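Local structure of G protein alpha subunit (Entamoeba histolytica, 4FID) at residues Ser43-Asn48 with Ile142-Lys147; Val50-Thr55 with Gln114-Ala119. The protein probably acts as a GTP-binding and GTP-hydrolysing switch that relays signals from receptors at the membrane as the alpha subunit of a heterotrimeric G protein. One frame throughout, in Å; residues are numbered along the deposited sequence.

Contacts 1 and 2 both start from helix 42-62, at successive places along it, and both lead toward the bound GDP. Their centres lie about 10 Å apart. Contact 1 ties residues 43-48 to residues 142-147, several of which line the GDP ribose. Contact 2 packs residues 50-55 against the loop 114-119, which approaches the same sugar from another part of the helical domain. The two meet beside the nucleotide. Arg145 of contact 1 packs on Pro116 and Cys118 of contact 2, and its NH2 lies 3.5 Å from Asp117 OD1, a long and weak ion pair. Together they join the long helix to one wall of the GDP pocket.

Contact 1. Residues Ser43-Asn48 with Ile142-Lys147; sequences SSICSN and IHNRTK. With GDP (guanosine-5'-diphosphate), chain C.
Asn48 and Asn144 meet tip to tip through their side-chain amides. This is the main polar link of the contact. Asn48 ND2 donates to Asn144 OD1 at 2.7 Å, with an N-H...O angle of 145°. The acceptor lies close to the amide plane of Asn48, but the donor is tilted out of the carbonyl plane of Asn144. The two amide planes are 39° apart. The other branch of the Asn144 amide serves as a donor. Its ND2 reaches Ser44 OG at 3.2 Å, a weak and strongly bent bond. One asparagine thus engages two residues one turn apart on helix 42-62. Asn144 CG stands anti to the backbone N (chi1 -165°), which brings CG toward the helix.

Van der Waals packing adds a little. Ile45 CG1 lies 3.4 Å from Asn144 CG and equally near its ND2, and the two side chains cross obliquely. Leu122 of helix 119-124 touches Ile45, Asn48 and Asn144, so the buried amide is also flanked by hydrocarbon.

The next residue turns to the ligand. The chain of Arg145 bends at its second and third torsions, and its end leads away from the helix. Its NE donates to GDP O3' at 3.2 Å. GDP O4' lies at the edge of the guanidinium and in its plane, with NH2 3.5 Å from it. A long, weak ion pair joins NH1 to Glu15.

Asn144 is the first residue to leave helical geometry after helix 138-143. The chain here passes from the all-helical domain toward the Ras-like domain. Arg145, Thr146 and Lys147 fit the start of the Arg-x-Lys-Thr-Thr sequence of G-alpha switch I, consistent with a linker held to the domain's long helix next to the nucleotide ribose.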
ATOM      1  N   SER A  43       5.855 -16.658   9.392  1.00 40.93           N
ATOM      2  CA  SER A  43       4.593 -17.399   9.489  1.00 41.26           C
ATOM      3  C   SER A  43       3.478 -16.762   8.702  1.00 40.53           C
ATOM      4  O   SER A  43       2.699 -17.456   8.057  1.00 46.99           O
ATOM      5  CB  SER A  43       4.162 -17.618  10.934  1.00 44.26           C
ATOM      6  OG  SER A  43       4.778 -18.792  11.433  1.00 53.54           O
ATOM      7  N   SER A  44       3.406 -15.441   8.734  1.00 35.54           N
ATOM      8  CA  SER A  44       2.321 -14.782   8.041  1.00 35.25           C
ATOM      9  C   SER A  44       2.567 -14.862   6.544  1.00 34.15           C
ATOM     10  O   SER A  44       1.627 -15.033   5.766  1.00 40.14           O
ATOM     11  CB  SER A  44       2.132 -13.340   8.509  1.00 34.62           C
ATOM     12  OG  SER A  44       3.048 -12.490   7.870  1.00 43.00           O
ATOM     13  N   ILE A  45       3.825 -14.769   6.131  1.00 31.94           N
ATOM     14  CA  ILE A  45       4.134 -14.925   4.713  1.00 33.92           C
ATOM     15  C   ILE A  45       3.804 -16.339   4.244  1.00 32.01           C
ATOM     16  O   ILE A  45       3.139 -16.530   3.216  1.00 30.70           O
ATOM     17  CB  ILE A  45       5.591 -14.606   4.402  1.00 32.93           C
ATOM     18  CG1 ILE A  45       5.846 -13.112   4.624  1.00 26.35           C
ATOM     19  CG2 ILE A  45       5.923 -15.031   2.967  1.00 30.68           C
ATOM     20  CD1 ILE A  45       7.317 -12.749   4.587  1.00 30.65           C
ATOM     21  N   CYS A  46       4.235 -17.330   5.013  1.00 24.24           N
ATOM     22  CA  CYS A  46       3.929 -18.707   4.656  1.00 31.76           C
ATOM     23  C   CYS A  46       2.418 -18.967   4.651  1.00 39.06           C
ATOM     24  O   CYS A  46       1.897 -19.637   3.766  1.00 47.10           O
ATOM     25  CB  CYS A  46       4.693 -19.693   5.551  1.00 25.67           C
ATOM     26  SG  CYS A  46       6.496 -19.666   5.244  1.00 47.55           S
ATOM     27  N   SER A  47       1.720 -18.409   5.627  1.00 37.20           N
ATOM     28  CA  SER A  47       0.267 -18.499   5.691  1.00 39.48           C
ATOM     29  C   SER A  47      -0.434 -17.845   4.479  1.00 35.09           C
ATOM     30  O   SER A  47      -1.347 -18.435   3.874  1.00 36.17           O
ATOM     31  CB  SER A  47      -0.225 -17.867   6.996  1.00 38.41           C
ATOM     32  OG  SER A  47      -1.627 -17.976   7.110  1.00 38.39           O
ATOM     33  N   ASN A  48      -0.022 -16.621   4.150  1.00 23.99           N
ATOM     34  CA  ASN A  48      -0.556 -15.910   2.986  1.00 30.72           C
ATOM     35  C   ASN A  48      -0.418 -16.689   1.666  1.00 38.79           C
ATOM     36  O   ASN A  48      -1.253 -16.545   0.773  1.00 39.88           O
ATOM     37  CB  ASN A  48       0.124 -14.550   2.820  1.00 34.26           C
ATOM     38  CG  ASN A  48      -0.249 -13.576   3.894  1.00 46.07           C
ATOM     39  OD1 ASN A  48      -1.169 -13.831   4.670  1.00 50.87           O
ATOM     40  ND2 ASN A  48       0.454 -12.449   3.954  1.00 50.25           N
ATOM     41  N   ILE A 142       8.441  -5.943   1.985  1.00 29.94           N
ATOM     42  CA  ILE A 142       7.825  -4.877   1.208  1.00 27.89           C
ATOM     43  C   ILE A 142       6.496  -5.344   0.634  1.00 38.89           C
ATOM     44  O   ILE A 142       5.501  -4.612   0.666  1.00 41.62           O
ATOM     45  CB  ILE A 142       8.716  -4.424   0.019  1.00 43.49           C
ATOM     46  CG1 ILE A 142       9.950  -3.648   0.508  1.00 33.37           C
ATOM     47  CG2 ILE A 142       7.879  -3.627  -1.030  1.00 13.84           C
ATOM     48  CD1 ILE A 142       9.606  -2.456   1.329  1.00 33.65           C
ATOM     49  N   HIS A 143       6.477  -6.575   0.125  1.00 39.49           N
ATOM     50  CA  HIS A 143       5.310  -7.071  -0.605  1.00 36.37           C
ATOM     51  C   HIS A 143       4.273  -7.756   0.260  1.00 34.16           C
ATOM     52  O   HIS A 143       3.135  -7.955  -0.165  1.00 33.42           O
ATOM     53  CB  HIS A 143       5.728  -8.032  -1.712  1.00 31.61           C
ATOM     54  CG  HIS A 143       6.351  -7.356  -2.880  1.00 26.53           C
ATOM     55  ND1 HIS A 143       7.705  -7.095  -2.955  1.00 31.96           N
ATOM     56  CD2 HIS A 143       5.810  -6.888  -4.027  1.00 24.62           C
ATOM     57  CE1 HIS A 143       7.970  -6.491  -4.101  1.00 25.66           C
ATOM     58  NE2 HIS A 143       6.838  -6.357  -4.770  1.00 28.40           N
ATOM     59  N   ASN A 144       4.651  -8.139   1.464  1.00 37.69           N
ATOM     60  CA  ASN A 144       3.704  -8.877   2.274  1.00 43.67           C
ATOM     61  C   ASN A 144       2.722  -7.985   2.997  1.00 51.94           C
ATOM     62  O   ASN A 144       3.046  -6.879   3.415  1.00 46.79           O
ATOM     63  CB  ASN A 144       4.391  -9.797   3.260  1.00 48.34           C
ATOM     64  CG  ASN A 144       3.440 -10.818   3.827  1.00 56.93           C
ATOM     65  OD1 ASN A 144       2.787 -11.531   3.065  1.00 58.94           O
ATOM     66  ND2 ASN A 144       3.338 -10.893   5.169  1.00 55.73           N
ATOM     67  N   ARG A 145       1.507  -8.489   3.148  1.00 68.07           N
ATOM     68  CA  ARG A 145       0.477  -7.769   3.868  1.00 79.61           C
ATOM     69  C   ARG A 145       0.647  -7.926   5.382  1.00 82.31           C
ATOM     70  O   ARG A 145       0.683  -9.047   5.895  1.00 80.52           O
ATOM     71  CB  ARG A 145      -0.894  -8.261   3.402  1.00 85.77           C
ATOM     72  CG  ARG A 145      -0.979  -8.391   1.882  1.00 92.05           C
ATOM     73  CD  ARG A 145      -2.357  -8.028   1.348  1.00 95.78           C
ATOM     74  NE  ARG A 145      -2.430  -6.688   0.763  1.00 96.28           N
ATOM     75  CZ  ARG A 145      -3.571  -6.085   0.434  1.00 96.40           C
ATOM     76  NH1 ARG A 145      -4.729  -6.701   0.639  1.00 98.52           N
ATOM     77  NH2 ARG A 145      -3.560  -4.863  -0.089  1.00 94.32           N
ATOM     78  N   THR A 146       0.786  -6.806   6.087  1.00 87.63           N
ATOM     79  CA  THR A 146       0.714  -6.819   7.552  1.00100.47           C
ATOM     80  C   THR A 146      -0.226  -5.736   8.064  1.00104.93           C
ATOM     81  O   THR A 146      -0.405  -4.703   7.417  1.00105.68           O
ATOM     82  CB  THR A 146       2.093  -6.637   8.240  1.00 99.16           C
ATOM     83  OG1 THR A 146       2.759  -5.495   7.689  1.00102.97           O
ATOM     84  CG2 THR A 146       2.956  -7.871   8.065  1.00 96.99           C
ATOM     85  N   LYS A 147      -0.822  -5.986   9.227  1.00107.70           N
ATOM     86  CA  LYS A 147      -1.660  -5.000   9.897  1.00107.60           C
ATOM     87  C   LYS A 147      -0.845  -4.210  10.911  1.00107.54           C
ATOM     88  O   LYS A 147      -0.527  -4.726  11.980  1.00109.18           O
ATOM     89  CB  LYS A 147      -2.803  -5.692  10.635  1.00110.11           C
ATOM     90  CG  LYS A 147      -3.747  -6.472   9.754  1.00111.98           C
ATOM     91  CD  LYS A 147      -4.755  -7.227  10.605  1.00117.36           C
ATOM     92  CE  LYS A 147      -5.649  -8.115   9.758  1.00118.13           C
ATOM     93  NZ  LYS A 147      -6.482  -9.012  10.606  1.00119.94           N
TER
HETATM   94  PB  GDP C 401      -1.411   0.260   5.733  1.00 69.21           P
HETATM   95  O1B GDP C 401      -0.682  -0.464   6.837  1.00 71.41           O
HETATM   96  O2B GDP C 401      -2.892   0.258   6.034  1.00 70.95           O
HETATM   97  O3B GDP C 401      -0.895   1.677   5.703  1.00 69.23           O
HETATM   98  O3A GDP C 401      -1.191  -0.440   4.279  1.00 69.85           O
HETATM   99  PA  GDP C 401      -0.040  -1.544   3.947  1.00 98.76           P
HETATM  100  O1A GDP C 401       1.321  -0.899   3.789  1.00 84.66           O
HETATM  101  O2A GDP C 401       0.011  -2.629   5.008  1.00103.93           O
HETATM  102  O5' GDP C 401      -0.534  -2.204   2.553  1.00 81.22           O
HETATM  103  C5' GDP C 401      -0.769  -3.613   2.470  1.00 81.05           C
HETATM  104  C4' GDP C 401      -0.456  -4.187   1.080  1.00 79.49           C
HETATM  105  O4' GDP C 401      -0.458  -3.184   0.055  1.00 74.85           O
HETATM  106  C3' GDP C 401       0.903  -4.887   1.025  1.00 74.05           C
HETATM  107  O3' GDP C 401       0.730  -6.246   0.575  1.00 69.13           O
HETATM  108  C2' GDP C 401       1.728  -4.066   0.043  1.00 66.45           C
HETATM  109  O2' GDP C 401       2.651  -4.891  -0.692  1.00 55.38           O
HETATM  110  C1' GDP C 401       0.653  -3.402  -0.822  1.00 67.15           C
HETATM  111  N9  GDP C 401       1.118  -2.142  -1.474  1.00 59.96           N
HETATM  112  C8  GDP C 401       1.384  -0.950  -0.896  1.00 48.31           C
HETATM  113  N7  GDP C 401       1.782  -0.032  -1.819  1.00 41.40           N
HETATM  114  C5  GDP C 401       1.772  -0.636  -3.022  1.00 49.83           C
HETATM  115  C6  GDP C 401       2.085  -0.264  -4.426  1.00 54.30           C
HETATM  116  O6  GDP C 401       2.463   0.885  -4.720  1.00 52.59           O
HETATM  117  N1  GDP C 401       1.958  -1.194  -5.378  1.00 61.17           N
HETATM  118  C2  GDP C 401       1.540  -2.446  -5.103  1.00 63.65           C
HETATM  119  N2  GDP C 401       1.421  -3.327  -6.120  1.00 66.45           N
HETATM  120  N3  GDP C 401       1.233  -2.863  -3.847  1.00 60.44           N
HETATM  121  C4  GDP C 401       1.329  -2.021  -2.789  1.00 58.43           C

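Contact 2. Residues Val50-Thr55 with Gln114-Ala119; sequences VTCMRT and QLPDCA. With GDP (guanosine-5'-diphosphate), chain C.
Cys52 of helix 42-62 directs its CB toward the loop 114-119. This CB lies 4.2 Å from Ala119 CB and 4.5 Å from Leu115 CD1. SG stands anti to the carbonyl carbon (chi1 -77°) and reaches the proline ring. It is 3.8 Å from Pro116 CG, with Pro116 CB and CD only slightly farther. Ala119 CB touches the same sulphur at 4.1 Å. SG thus meets hydrocarbon of two loop residues.

Pro116 to Ala119 form a type I beta turn that leads into helix 119-124 of the all-helical domain. The turn has a helix side and a nucleotide side. Pro116 and Ala119 face the helix, while Asp117 points away from it toward the GDP and makes a salt bridge with Lys237 of the Ras-like domain.

One turn further along the helix, Thr55 extends the packing. Its CG2 lies 3.7 Å from Leu115 CD1. Leu115 CD1 also lies 3.6 Å from Cys52 O, on the helix backbone. Thr55 OG1 turns back instead and donates to Thr51 O at 2.9 Å. Leu115 touches Tyr107 of helix 101-108 as well.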
ATOM      1  N   VAL A  50      -0.750 -19.864   1.213  1.00 40.27           N
ATOM      2  CA  VAL A  50      -1.841 -20.836   1.143  1.00 38.36           C
ATOM      3  C   VAL A  50      -3.218 -20.171   1.093  1.00 41.33           C
ATOM      4  O   VAL A  50      -4.056 -20.519   0.244  1.00 38.46           O
ATOM      5  CB  VAL A  50      -1.781 -21.862   2.290  1.00 40.09           C
ATOM      6  CG1 VAL A  50      -3.002 -22.769   2.259  1.00 37.31           C
ATOM      7  CG2 VAL A  50      -0.490 -22.689   2.212  1.00 39.28           C
ATOM      8  N   THR A  51      -3.454 -19.204   1.976  1.00 39.46           N
ATOM      9  CA  THR A  51      -4.778 -18.593   2.042  1.00 36.62           C
ATOM     10  C   THR A  51      -5.141 -17.840   0.754  1.00 39.28           C
ATOM     11  O   THR A  51      -6.274 -17.935   0.293  1.00 43.68           O
ATOM     12  CB  THR A  51      -4.985 -17.719   3.317  1.00 33.42           C
ATOM     13  OG1 THR A  51      -4.225 -16.506   3.235  1.00 39.05           O
ATOM     14  CG2 THR A  51      -4.578 -18.487   4.557  1.00 26.51           C
ATOM     15  N   CYS A  52      -4.183 -17.118   0.168  1.00 36.56           N
ATOM     16  CA  CYS A  52      -4.401 -16.443  -1.117  1.00 32.06           C
ATOM     17  C   CYS A  52      -4.761 -17.413  -2.228  1.00 35.72           C
ATOM     18  O   CYS A  52      -5.498 -17.052  -3.139  1.00 40.15           O
ATOM     19  CB  CYS A  52      -3.162 -15.670  -1.565  1.00 34.29           C
ATOM     20  SG  CYS A  52      -2.832 -14.089  -0.743  1.00 37.52           S
HETATM   21  N   MSE A  53      -4.229 -18.636  -2.169  1.00 36.80           N
HETATM   22  CA  MSE A  53      -4.495 -19.629  -3.207  1.00 28.83           C
HETATM   23  C   MSE A  53      -5.802 -20.365  -2.960  1.00 28.42           C
HETATM   24  O   MSE A  53      -6.514 -20.685  -3.908  1.00 30.99           O
HETATM   25  CB  MSE A  53      -3.330 -20.616  -3.378  1.00 30.62           C
HETATM   26  CG  MSE A  53      -3.555 -21.649  -4.513  1.00 40.69           C
HETATM   27 SE   MSE A  53      -3.839 -20.918  -6.361  1.00 66.40          SE
HETATM   28  CE  MSE A  53      -2.040 -20.312  -6.820  1.00 45.87           C
ATOM     29  N   ARG A  54      -6.125 -20.624  -1.694  1.00 33.06           N
ATOM     30  CA  ARG A  54      -7.461 -21.119  -1.340  1.00 33.80           C
ATOM     31  C   ARG A  54      -8.509 -20.165  -1.898  1.00 37.09           C
ATOM     32  O   ARG A  54      -9.482 -20.600  -2.506  1.00 39.40           O
ATOM     33  CB  ARG A  54      -7.637 -21.253   0.177  1.00 34.00           C
ATOM     34  CG  ARG A  54      -6.864 -22.402   0.793  1.00 34.84           C
ATOM     35  CD  ARG A  54      -6.998 -22.439   2.303  1.00 39.36           C
ATOM     36  NE  ARG A  54      -6.293 -23.596   2.856  1.00 46.56           N
ATOM     37  CZ  ARG A  54      -6.069 -23.817   4.153  1.00 47.55           C
ATOM     38  NH1 ARG A  54      -6.488 -22.955   5.078  1.00 41.42           N
ATOM     39  NH2 ARG A  54      -5.407 -24.906   4.523  1.00 48.12           N
ATOM     40  N   THR A  55      -8.289 -18.865  -1.701  1.00 37.70           N
ATOM     41  CA  THR A  55      -9.171 -17.815  -2.220  1.00 40.87           C
ATOM     42  C   THR A  55      -9.452 -17.983  -3.713  1.00 40.50           C
ATOM     43  O   THR A  55     -10.603 -17.939  -4.137  1.00 33.92           O
ATOM     44  CB  THR A  55      -8.557 -16.399  -1.997  1.00 38.36           C
ATOM     45  OG1 THR A  55      -8.405 -16.153  -0.597  1.00 39.69           O
ATOM     46  CG2 THR A  55      -9.424 -15.290  -2.626  1.00 31.29           C
ATOM     47  N   GLN A 114     -12.000 -10.318  -2.931  1.00 54.06           N
ATOM     48  CA  GLN A 114     -10.959  -9.600  -2.214  1.00 60.20           C
ATOM     49  C   GLN A 114      -9.698 -10.429  -2.170  1.00 57.01           C
ATOM     50  O   GLN A 114      -9.551 -11.305  -1.319  1.00 60.02           O
ATOM     51  CB  GLN A 114     -11.422  -9.235  -0.801  1.00 71.11           C
ATOM     52  CG  GLN A 114     -12.560  -8.205  -0.764  1.00 82.36           C
ATOM     53  CD  GLN A 114     -12.110  -6.802  -1.159  1.00 92.01           C
ATOM     54  OE1 GLN A 114     -11.115  -6.287  -0.643  1.00 95.00           O
ATOM     55  NE2 GLN A 114     -12.853  -6.171  -2.068  1.00 95.60           N
ATOM     56  N   LEU A 115      -8.796 -10.158  -3.107  1.00 49.60           N
ATOM     57  CA  LEU A 115      -7.510 -10.833  -3.134  1.00 43.13           C
ATOM     58  C   LEU A 115      -6.376  -9.876  -2.756  1.00 40.45           C
ATOM     59  O   LEU A 115      -6.151  -8.864  -3.421  1.00 41.45           O
ATOM     60  CB  LEU A 115      -7.261 -11.406  -4.522  1.00 47.66           C
ATOM     61  CG  LEU A 115      -6.038 -12.311  -4.633  1.00 49.02           C
ATOM     62  CD1 LEU A 115      -6.338 -13.624  -3.936  1.00 47.56           C
ATOM     63  CD2 LEU A 115      -5.645 -12.527  -6.093  1.00 46.81           C
ATOM     64  N   PRO A 116      -5.649 -10.194  -1.681  1.00 39.79           N
ATOM     65  CA  PRO A 116      -4.516  -9.350  -1.269  1.00 35.84           C
ATOM     66  C   PRO A 116      -3.565  -9.047  -2.442  1.00 31.59           C
ATOM     67  O   PRO A 116      -3.326  -9.910  -3.280  1.00 31.64           O
ATOM     68  CB  PRO A 116      -3.816 -10.206  -0.203  1.00 32.52           C
ATOM     69  CG  PRO A 116      -4.896 -11.121   0.323  1.00 32.21           C
ATOM     70  CD  PRO A 116      -5.779 -11.410  -0.856  1.00 37.14           C
ATOM     71  N   ASP A 117      -3.052  -7.826  -2.505  1.00 35.94           N
ATOM     72  CA  ASP A 117      -2.144  -7.401  -3.581  1.00 38.47           C
ATOM     73  C   ASP A 117      -0.915  -8.302  -3.737  1.00 41.62           C
ATOM     74  O   ASP A 117      -0.322  -8.374  -4.816  1.00 45.04           O
ATOM     75  CB  ASP A 117      -1.657  -5.961  -3.339  1.00 40.00           C
ATOM     76  CG  ASP A 117      -2.789  -4.920  -3.397  1.00 51.41           C
ATOM     77  OD1 ASP A 117      -2.503  -3.713  -3.204  1.00 49.79           O
ATOM     78  OD2 ASP A 117      -3.958  -5.299  -3.638  1.00 58.90           O
ATOM     79  N   CYS A 118      -0.521  -8.970  -2.656  1.00 31.03           N
ATOM     80  CA  CYS A 118       0.741  -9.685  -2.638  1.00 28.93           C
ATOM     81  C   CYS A 118       0.652 -11.090  -3.251  1.00 34.02           C
ATOM     82  O   CYS A 118       1.656 -11.821  -3.281  1.00 31.80           O
ATOM     83  CB  CYS A 118       1.254  -9.781  -1.206  1.00 22.48           C
ATOM     84  SG  CYS A 118       0.150 -10.720  -0.132  1.00 46.61           S
ATOM     85  N   ALA A 119      -0.533 -11.456  -3.743  1.00 28.81           N
ATOM     86  CA  ALA A 119      -0.798 -12.831  -4.162  1.00 30.29           C
ATOM     87  C   ALA A 119       0.182 -13.350  -5.215  1.00 32.97           C
ATOM     88  O   ALA A 119       0.900 -14.331  -4.977  1.00 33.13           O
ATOM     89  CB  ALA A 119      -2.231 -12.990  -4.639  1.00 26.30           C
TER
HETATM   90  PB  GDP C 401      -1.411   0.260   5.733  1.00 69.21           P
HETATM   91  O1B GDP C 401      -0.682  -0.464   6.837  1.00 71.41           O
HETATM   92  O2B GDP C 401      -2.892   0.258   6.034  1.00 70.95           O
HETATM   93  O3B GDP C 401      -0.895   1.677   5.703  1.00 69.23           O
HETATM   94  O3A GDP C 401      -1.191  -0.440   4.279  1.00 69.85           O
HETATM   95  PA  GDP C 401      -0.040  -1.544   3.947  1.00 98.76           P
HETATM   96  O1A GDP C 401       1.321  -0.899   3.789  1.00 84.66           O
HETATM   97  O2A GDP C 401       0.011  -2.629   5.008  1.00103.93           O
HETATM   98  O5' GDP C 401      -0.534  -2.204   2.553  1.00 81.22           O
HETATM   99  C5' GDP C 401      -0.769  -3.613   2.470  1.00 81.05           C
HETATM  100  C4' GDP C 401      -0.456  -4.187   1.080  1.00 79.49           C
HETATM  101  O4' GDP C 401      -0.458  -3.184   0.055  1.00 74.85           O
HETATM  102  C3' GDP C 401       0.903  -4.887   1.025  1.00 74.05           C
HETATM  103  O3' GDP C 401       0.730  -6.246   0.575  1.00 69.13           O
HETATM  104  C2' GDP C 401       1.728  -4.066   0.043  1.00 66.45           C
HETATM  105  O2' GDP C 401       2.651  -4.891  -0.692  1.00 55.38           O
HETATM  106  C1' GDP C 401       0.653  -3.402  -0.822  1.00 67.15           C
HETATM  107  N9  GDP C 401       1.118  -2.142  -1.474  1.00 59.96           N
HETATM  108  C8  GDP C 401       1.384  -0.950  -0.896  1.00 48.31           C
HETATM  109  N7  GDP C 401       1.782  -0.032  -1.819  1.00 41.40           N
HETATM  110  C5  GDP C 401       1.772  -0.636  -3.022  1.00 49.83           C
HETATM  111  C6  GDP C 401       2.085  -0.264  -4.426  1.00 54.30           C
HETATM  112  O6  GDP C 401       2.463   0.885  -4.720  1.00 52.59           O
HETATM  113  N1  GDP C 401       1.958  -1.194  -5.378  1.00 61.17           N
HETATM  114  C2  GDP C 401       1.540  -2.446  -5.103  1.00 63.65           C
HETATM  115  N2  GDP C 401       1.421  -3.327  -6.120  1.00 66.45           N
HETATM  116  N3  GDP C 401       1.233  -2.863  -3.847  1.00 60.44           N
HETATM  117  C4  GDP C 401       1.329  -2.021  -2.789  1.00 58.43           C